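PDB 7LAP: aminoglycoside N(3)-acetyltransferase from Streptomyces griseus, which probably transfers an acetyl group to the 3-amino group of aminoglycoside antibiotics, the reaction by which enzymes of this family confer resistance. Local coordinates for residues F44-S49 / L178-P183; D185-L190 / V247-M252. All coordinates share one frame; numbering follows the deposited sequence.

Interaction 1. Residues F44-S49 / L178-P183; sequences FHTRLS and LLLGAP
His45 and Leu179 run abreast on one face of the sheet. The methyl CD2 of Leu179 comes 3.7 Å from ND1 of His45, obliquely to the imidazole, and is also close to its CB. The ring's NE2 has a weak hydrogen bond to Thr188 OG1, whereas ND1, beside the Leu179 methyl and with Leu178 O at the ring edge, is buried with no hydrogen-bond partner. On the same side, the small methyl of Ala182 lies beside the CB of His45, CB to CB 3.8 Å, and beside its carbonyl. The opposite face carries Phe44, Thr46, Leu178 and Leu180. Phe44 meets Leu178 through its CB, while the ring leads away toward Leu75, Val77, Leu65 and Leu121; Thr46 runs alongside Leu180, and its CG2 lies 4.2 Å from Leu180 CD2. Strands 41-46 and 176-180 are parallel neighbours within the central mixed sheet of the antibiotic N-acetyltransferase fold, with a segment axis angle of 12°. Leu178 O accepts from His45 N at 2.9 Å, His45 O from Leu180 N at 2.7 Å, and Leu180 O from Arg47 N, a nearly straight set of bonds that carries the pairing just past the strand ends. There the chain turns at Gly181, whose positive phi (73°) is readily adopted by a residue without a side chain. The Gly181 carbonyl oxygen touches CB of Arg47. Beyond it, Arg47 bends at chi3 (-71°) and lies across Pro183, whose CD sits over one face of the guanidinium, toward its rim and 3.6 Å from Arg47 CZ, with CG close by. A flat cation suits this exposed place, since its face packs on CH groups while its N-H groups lie in the plane of the cation, directed away from that face.

Interaction 2. Residues D185-L190 / V247-M252; sequences DTMTLL and VIVGSM
Leu190 reaches across to Val249 and Ile248 from the first turn of helix 189-196. Its CB leaves the backbone toward helix 244-254, and CG, anti to the carbonyl carbon (chi1 -72°), divides into two methyls with different partners. CD1 rests against two methyls of the facing helix, 3.7 Å from Val249 CG2 and 4.0 Å from Ile248 CG2. CD2 meets the methyl end of Met252, 4.2 Å from its CE, as the two side chains overlap antiparallel. Val249 CG2 is shared: Met187 CE lies 3.7 Å from it, so one valine methyl touches both a leucine and a methionine. Met187 gets there with CG anti to its backbone N and a bend at chi3, which turns CE toward the helix; its SD is 4.1 Å from the same Val249 CG2. Phe271 of strand 266-272 touches Met187, Val249 and Met252, placing this contact against the central sheet. Beta-branched residues give helix 244-254 a firm, knobbed surface to which the flexible Met187 can conform, while Met252 adds a pliable arm of the helix's own. No hydrogen bond joins the two segments; the association therefore rests on dispersion and on the exclusion of water from buried methyls and thioether sulfurs.

Overall arrangement
Both contacts are largely buried, but they differ in chemistry as they do in place. Interaction 1 joins two neighbouring strands inside the central sheet, with backbone hydrogen bonds doing much of the holding and a more exposed arginine-proline contact at its outer end. Interaction 2 packs a loop and helix start against helix 244-254 through apolar side chains alone, and buries about half as much surface. They lie in series along the chain: strand 176-180 leads through residues 185-188 into helix 189-196. The two meet where His45 and Leu179 pack on Thr186-Thr188, and strand 266-272 is common ground, flanking Leu178-Leu180 and offering Phe271 to interaction 2.

Interaction 1. Residues F44-S49 / L178-P183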
ATOM      1  N   PHE B  44       7.588  13.988   8.418  1.00 35.27           N
ATOM      2  CA  PHE B  44       6.988  14.597   7.247  1.00 33.80           C
ATOM      3  C   PHE B  44       5.663  13.930   6.906  1.00 35.68           C
ATOM      4  O   PHE B  44       5.492  12.720   7.081  1.00 33.75           O
ATOM      5  CB  PHE B  44       7.977  14.613   6.068  1.00 33.01           C
ATOM      6  CG  PHE B  44       8.279  13.265   5.465  1.00 35.98           C
ATOM      7  CD1 PHE B  44       9.127  12.370   6.087  1.00 34.25           C
ATOM      8  CD2 PHE B  44       7.736  12.927   4.234  1.00 38.02           C
ATOM      9  CE1 PHE B  44       9.401  11.130   5.494  1.00 33.50           C
ATOM     10  CE2 PHE B  44       8.001  11.710   3.638  1.00 34.07           C
ATOM     11  CZ  PHE B  44       8.824  10.800   4.278  1.00 34.11           C
ATOM     12  N   HIS B  45       4.712  14.778   6.501  1.00 31.80           N
ATOM     13  CA  HIS B  45       3.372  14.438   6.053  1.00 34.22           C
ATOM     14  C   HIS B  45       3.246  14.854   4.594  1.00 36.77           C
ATOM     15  O   HIS B  45       3.614  15.984   4.238  1.00 36.91           O
ATOM     16  CB  HIS B  45       2.339  15.199   6.895  1.00 34.08           C
ATOM     17  CG  HIS B  45       2.431  14.873   8.354  1.00 41.71           C
ATOM     18  ND1 HIS B  45       3.249  15.565   9.232  1.00 43.40           N
ATOM     19  CD2 HIS B  45       1.846  13.888   9.079  1.00 40.59           C
ATOM     20  CE1 HIS B  45       3.141  15.031  10.441  1.00 42.47           C
ATOM     21  NE2 HIS B  45       2.301  14.013  10.372  1.00 40.82           N
ATOM     22  N   THR B  46       2.717  13.966   3.757  1.00 36.63           N
ATOM     23  CA  THR B  46       2.840  14.110   2.311  1.00 36.17           C
ATOM     24  C   THR B  46       1.485  13.951   1.642  1.00 37.01           C
ATOM     25  O   THR B  46       0.738  13.007   1.939  1.00 35.66           O
ATOM     26  CB  THR B  46       3.807  13.084   1.723  1.00 36.50           C
ATOM     27  OG1 THR B  46       5.013  13.083   2.477  1.00 33.77           O
ATOM     28  CG2 THR B  46       4.121  13.442   0.221  1.00 33.29           C
ATOM     29  N   ARG B  47       1.190  14.841   0.701  1.00 35.15           N
ATOM     30  CA  ARG B  47       0.106  14.613  -0.252  1.00 35.65           C
ATOM     31  C   ARG B  47       0.799  14.509  -1.609  1.00 37.91           C
ATOM     32  O   ARG B  47       1.113  15.511  -2.258  1.00 36.02           O
ATOM     33  CB  ARG B  47      -0.943  15.721  -0.161  1.00 36.05           C
ATOM     34  CG  ARG B  47      -2.118  15.540  -1.085  1.00 49.78           C
ATOM     35  CD  ARG B  47      -3.335  16.333  -0.582  1.00 52.36           C
ATOM     36  NE  ARG B  47      -3.875  15.699   0.613  1.00 55.25           N
ATOM     37  CZ  ARG B  47      -4.851  16.215   1.348  1.00 50.71           C
ATOM     38  NH1 ARG B  47      -5.380  17.378   1.006  1.00 55.11           N
ATOM     39  NH2 ARG B  47      -5.277  15.575   2.421  1.00 46.70           N
ATOM     40  N   LEU B  48       1.075  13.270  -2.017  1.00 37.20           N
ATOM     41  CA  LEU B  48       2.001  13.037  -3.113  1.00 36.26           C
ATOM     42  C   LEU B  48       1.532  13.684  -4.416  1.00 36.53           C
ATOM     43  O   LEU B  48       2.337  14.272  -5.137  1.00 34.81           O
ATOM     44  CB  LEU B  48       2.209  11.529  -3.296  1.00 36.80           C
ATOM     45  CG  LEU B  48       3.071  11.049  -4.469  1.00 40.66           C
ATOM     46  CD1 LEU B  48       4.538  11.564  -4.358  1.00 36.32           C
ATOM     47  CD2 LEU B  48       3.066   9.501  -4.508  1.00 40.94           C
ATOM     48  N   SER B  49       0.246  13.580  -4.753  1.00 31.16           N
ATOM     49  CA  SER B  49      -0.212  14.160  -6.017  1.00 34.63           C
ATOM     50  C   SER B  49      -0.096  15.681  -6.043  1.00 33.99           C
ATOM     51  O   SER B  49      -0.061  16.274  -7.126  1.00 35.49           O
ATOM     52  CB  SER B  49      -1.667  13.759  -6.284  1.00 37.90           C
ATOM     53  OG  SER B  49      -1.739  12.358  -6.410  1.00 45.28           O
ATOM     54  N   LEU B 178       7.776  18.661   8.488  1.00 35.49           N
ATOM     55  CA  LEU B 178       7.563  19.091   7.109  1.00 36.86           C
ATOM     56  C   LEU B 178       6.159  18.678   6.655  1.00 39.31           C
ATOM     57  O   LEU B 178       5.811  17.493   6.699  1.00 32.41           O
ATOM     58  CB  LEU B 178       8.644  18.475   6.219  1.00 36.17           C
ATOM     59  CG  LEU B 178       8.419  18.671   4.717  1.00 40.95           C
ATOM     60  CD1 LEU B 178       8.617  20.126   4.345  1.00 36.45           C
ATOM     61  CD2 LEU B 178       9.384  17.760   3.951  1.00 38.03           C
ATOM     62  N   LEU B 179       5.335  19.661   6.263  1.00 34.63           N
ATOM     63  CA  LEU B 179       4.105  19.374   5.531  1.00 36.22           C
ATOM     64  C   LEU B 179       4.421  19.510   4.057  1.00 38.87           C
ATOM     65  O   LEU B 179       4.706  20.611   3.578  1.00 37.71           O
ATOM     66  CB  LEU B 179       2.984  20.328   5.929  1.00 36.22           C
ATOM     67  CG  LEU B 179       2.772  20.399   7.440  1.00 39.79           C
ATOM     68  CD1 LEU B 179       1.616  21.419   7.724  1.00 37.82           C
ATOM     69  CD2 LEU B 179       2.529  19.023   8.071  1.00 38.40           C
ATOM     70  N   LEU B 180       4.353  18.401   3.331  1.00 38.98           N
ATOM     71  CA  LEU B 180       4.758  18.339   1.931  1.00 37.05           C
ATOM     72  C   LEU B 180       3.485  18.184   1.085  1.00 41.24           C
ATOM     73  O   LEU B 180       3.062  17.083   0.714  1.00 38.87           O
ATOM     74  CB  LEU B 180       5.785  17.200   1.781  1.00 37.46           C
ATOM     75  CG  LEU B 180       6.429  16.913   0.419  1.00 43.81           C
ATOM     76  CD1 LEU B 180       6.945  18.142  -0.211  1.00 48.25           C
ATOM     77  CD2 LEU B 180       7.520  15.832   0.471  1.00 38.64           C
ATOM     78  N   GLY B 181       2.849  19.322   0.805  1.00 36.92           N
ATOM     79  CA  GLY B 181       1.540  19.339   0.209  1.00 37.91           C
ATOM     80  C   GLY B 181       0.429  18.932   1.138  1.00 39.88           C
ATOM     81  O   GLY B 181      -0.725  19.043   0.759  1.00 37.30           O
ATOM     82  N   ALA B 182       0.739  18.395   2.310  1.00 39.76           N
ATOM     83  CA  ALA B 182      -0.286  17.997   3.262  1.00 38.69           C
ATOM     84  C   ALA B 182      -0.890  19.234   3.920  1.00 43.12           C
ATOM     85  O   ALA B 182      -0.179  20.217   4.184  1.00 43.34           O
ATOM     86  CB  ALA B 182       0.308  17.085   4.353  1.00 34.11           C
ATOM     87  N   PRO B 183      -2.173  19.199   4.255  1.00 42.64           N
ATOM     88  CA  PRO B 183      -2.799  20.380   4.844  1.00 44.58           C
ATOM     89  C   PRO B 183      -2.419  20.554   6.310  1.00 45.62           C
ATOM     90  O   PRO B 183      -1.884  19.655   6.972  1.00 45.41           O
ATOM     91  CB  PRO B 183      -4.303  20.125   4.667  1.00 48.77           C
ATOM     92  CG  PRO B 183      -4.427  18.665   4.497  1.00 48.65           C
ATOM     93  CD  PRO B 183      -3.158  18.193   3.826  1.00 43.19           C
TER

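Interaction 2. Residues D185-L190 / V247-M252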
ATOM      1  N   ASP B 185      -3.936  20.601   8.993  1.00 47.85           N
ATOM      2  CA  ASP B 185      -4.508  19.777  10.056  1.00 52.61           C
ATOM      3  C   ASP B 185      -3.822  18.427  10.219  1.00 53.73           C
ATOM      4  O   ASP B 185      -4.139  17.713  11.180  1.00 53.81           O
ATOM      5  CB  ASP B 185      -6.001  19.554   9.821  1.00 58.10           C
ATOM      6  CG  ASP B 185      -6.322  19.264   8.378  1.00 68.30           C
ATOM      7  OD1 ASP B 185      -6.241  18.082   7.982  1.00 69.43           O
ATOM      8  OD2 ASP B 185      -6.613  20.228   7.627  1.00 75.37           O
ATOM      9  N   THR B 186      -2.894  18.056   9.337  1.00 50.12           N
ATOM     10  CA  THR B 186      -2.247  16.756   9.435  1.00 49.31           C
ATOM     11  C   THR B 186      -1.064  16.748  10.394  1.00 51.38           C
ATOM     12  O   THR B 186      -0.408  15.710  10.537  1.00 55.76           O
ATOM     13  CB  THR B 186      -1.782  16.263   8.044  1.00 49.84           C
ATOM     14  OG1 THR B 186      -0.718  17.084   7.563  1.00 49.42           O
ATOM     15  CG2 THR B 186      -2.908  16.331   7.059  1.00 46.72           C
ATOM     16  N   MET B 187      -0.768  17.856  11.067  1.00 52.86           N
ATOM     17  CA  MET B 187       0.414  17.884  11.922  1.00 51.29           C
ATOM     18  C   MET B 187       0.218  17.050  13.200  1.00 51.53           C
ATOM     19  O   MET B 187      -0.283  17.550  14.213  1.00 51.04           O
ATOM     20  CB  MET B 187       0.792  19.323  12.286  1.00 49.10           C
ATOM     21  CG  MET B 187       2.178  19.397  12.900  1.00 49.03           C
ATOM     22  SD  MET B 187       2.546  20.974  13.679  1.00 52.58           S
ATOM     23  CE  MET B 187       2.830  21.925  12.179  1.00 51.93           C
ATOM     24  N   THR B 188       0.667  15.791  13.146  1.00 51.93           N
ATOM     25  CA  THR B 188       0.565  14.831  14.251  1.00 50.39           C
ATOM     26  C   THR B 188       1.214  15.356  15.525  1.00 45.52           C
ATOM     27  O   THR B 188       0.753  15.067  16.638  1.00 43.88           O
ATOM     28  CB  THR B 188       1.244  13.514  13.821  1.00 53.16           C
ATOM     29  OG1 THR B 188       0.366  12.791  12.960  1.00 58.79           O
ATOM     30  CG2 THR B 188       1.644  12.624  15.020  1.00 54.15           C
ATOM     31  N   LEU B 189       2.317  16.089  15.381  1.00 45.65           N
ATOM     32  CA  LEU B 189       3.045  16.586  16.536  1.00 45.70           C
ATOM     33  C   LEU B 189       2.153  17.350  17.517  1.00 43.69           C
ATOM     34  O   LEU B 189       2.453  17.405  18.707  1.00 47.74           O
ATOM     35  CB  LEU B 189       4.198  17.464  16.051  1.00 48.02           C
ATOM     36  CG  LEU B 189       5.027  18.127  17.153  1.00 47.54           C
ATOM     37  CD1 LEU B 189       5.697  17.070  18.020  1.00 44.56           C
ATOM     38  CD2 LEU B 189       6.037  19.110  16.552  1.00 49.47           C
ATOM     39  N   LEU B 190       1.052  17.943  17.047  1.00 46.55           N
ATOM     40  CA  LEU B 190       0.169  18.661  17.962  1.00 47.25           C
ATOM     41  C   LEU B 190      -0.626  17.727  18.875  1.00 49.55           C
ATOM     42  O   LEU B 190      -1.256  18.210  19.824  1.00 51.68           O
ATOM     43  CB  LEU B 190      -0.784  19.570  17.174  1.00 47.38           C
ATOM     44  CG  LEU B 190      -0.112  20.805  16.557  1.00 49.57           C
ATOM     45  CD1 LEU B 190      -1.086  21.612  15.695  1.00 48.65           C
ATOM     46  CD2 LEU B 190       0.496  21.676  17.643  1.00 48.29           C
ATOM     47  N   VAL B 247      -6.358  25.562  12.754  1.00 56.91           N
ATOM     48  CA  VAL B 247      -6.358  26.894  13.357  1.00 59.49           C
ATOM     49  C   VAL B 247      -5.062  27.137  14.129  1.00 56.91           C
ATOM     50  O   VAL B 247      -4.445  28.200  14.003  1.00 60.28           O
ATOM     51  CB  VAL B 247      -7.602  27.072  14.246  1.00 60.30           C
ATOM     52  CG1 VAL B 247      -7.576  28.433  14.952  1.00 62.36           C
ATOM     53  CG2 VAL B 247      -8.853  26.896  13.426  1.00 60.34           C
ATOM     54  N   ILE B 248      -4.612  26.151  14.907  1.00 55.14           N
ATOM     55  CA  ILE B 248      -3.371  26.301  15.672  1.00 55.29           C
ATOM     56  C   ILE B 248      -2.183  26.548  14.737  1.00 54.03           C
ATOM     57  O   ILE B 248      -1.374  27.460  14.957  1.00 53.16           O
ATOM     58  CB  ILE B 248      -3.145  25.063  16.565  1.00 57.73           C
ATOM     59  CG1 ILE B 248      -4.317  24.848  17.525  1.00 59.17           C
ATOM     60  CG2 ILE B 248      -1.850  25.187  17.365  1.00 54.82           C
ATOM     61  CD1 ILE B 248      -4.102  23.679  18.476  1.00 55.24           C
ATOM     62  N   VAL B 249      -2.054  25.735  13.682  1.00 49.71           N
ATOM     63  CA  VAL B 249      -0.925  25.884  12.765  1.00 53.91           C
ATOM     64  C   VAL B 249      -1.002  27.210  12.021  1.00 53.30           C
ATOM     65  O   VAL B 249       0.029  27.853  11.759  1.00 51.39           O
ATOM     66  CB  VAL B 249      -0.850  24.690  11.791  1.00 50.91           C
ATOM     67  CG1 VAL B 249       0.214  24.935  10.720  1.00 48.18           C
ATOM     68  CG2 VAL B 249      -0.537  23.409  12.552  1.00 47.81           C
ATOM     69  N   GLY B 250      -2.216  27.639  11.668  1.00 54.03           N
ATOM     70  CA  GLY B 250      -2.361  28.942  11.043  1.00 52.44           C
ATOM     71  C   GLY B 250      -1.893  30.074  11.941  1.00 57.84           C
ATOM     72  O   GLY B 250      -1.206  31.000  11.491  1.00 57.88           O
ATOM     73  N   SER B 251      -2.248  30.013  13.231  1.00 61.34           N
ATOM     74  CA  SER B 251      -1.761  31.013  14.180  1.00 63.87           C
ATOM     75  C   SER B 251      -0.263  30.884  14.383  1.00 62.92           C
ATOM     76  O   SER B 251       0.446  31.887  14.527  1.00 64.70           O
ATOM     77  CB  SER B 251      -2.460  30.868  15.533  1.00 69.51           C
ATOM     78  OG  SER B 251      -3.855  30.776  15.376  1.00 77.31           O
ATOM     79  N   MET B 252       0.221  29.647  14.450  1.00 60.49           N
ATOM     80  CA  MET B 252       1.653  29.397  14.515  1.00 56.62           C
ATOM     81  C   MET B 252       2.377  30.124  13.390  1.00 56.85           C
ATOM     82  O   MET B 252       3.329  30.883  13.624  1.00 56.11           O
ATOM     83  CB  MET B 252       1.888  27.890  14.422  1.00 56.62           C
ATOM     84  CG  MET B 252       3.274  27.429  14.704  1.00 53.11           C
ATOM     85  SD  MET B 252       3.346  25.629  14.522  1.00 51.18           S
ATOM     86  CE  MET B 252       2.184  25.033  15.767  1.00 50.38           C
TER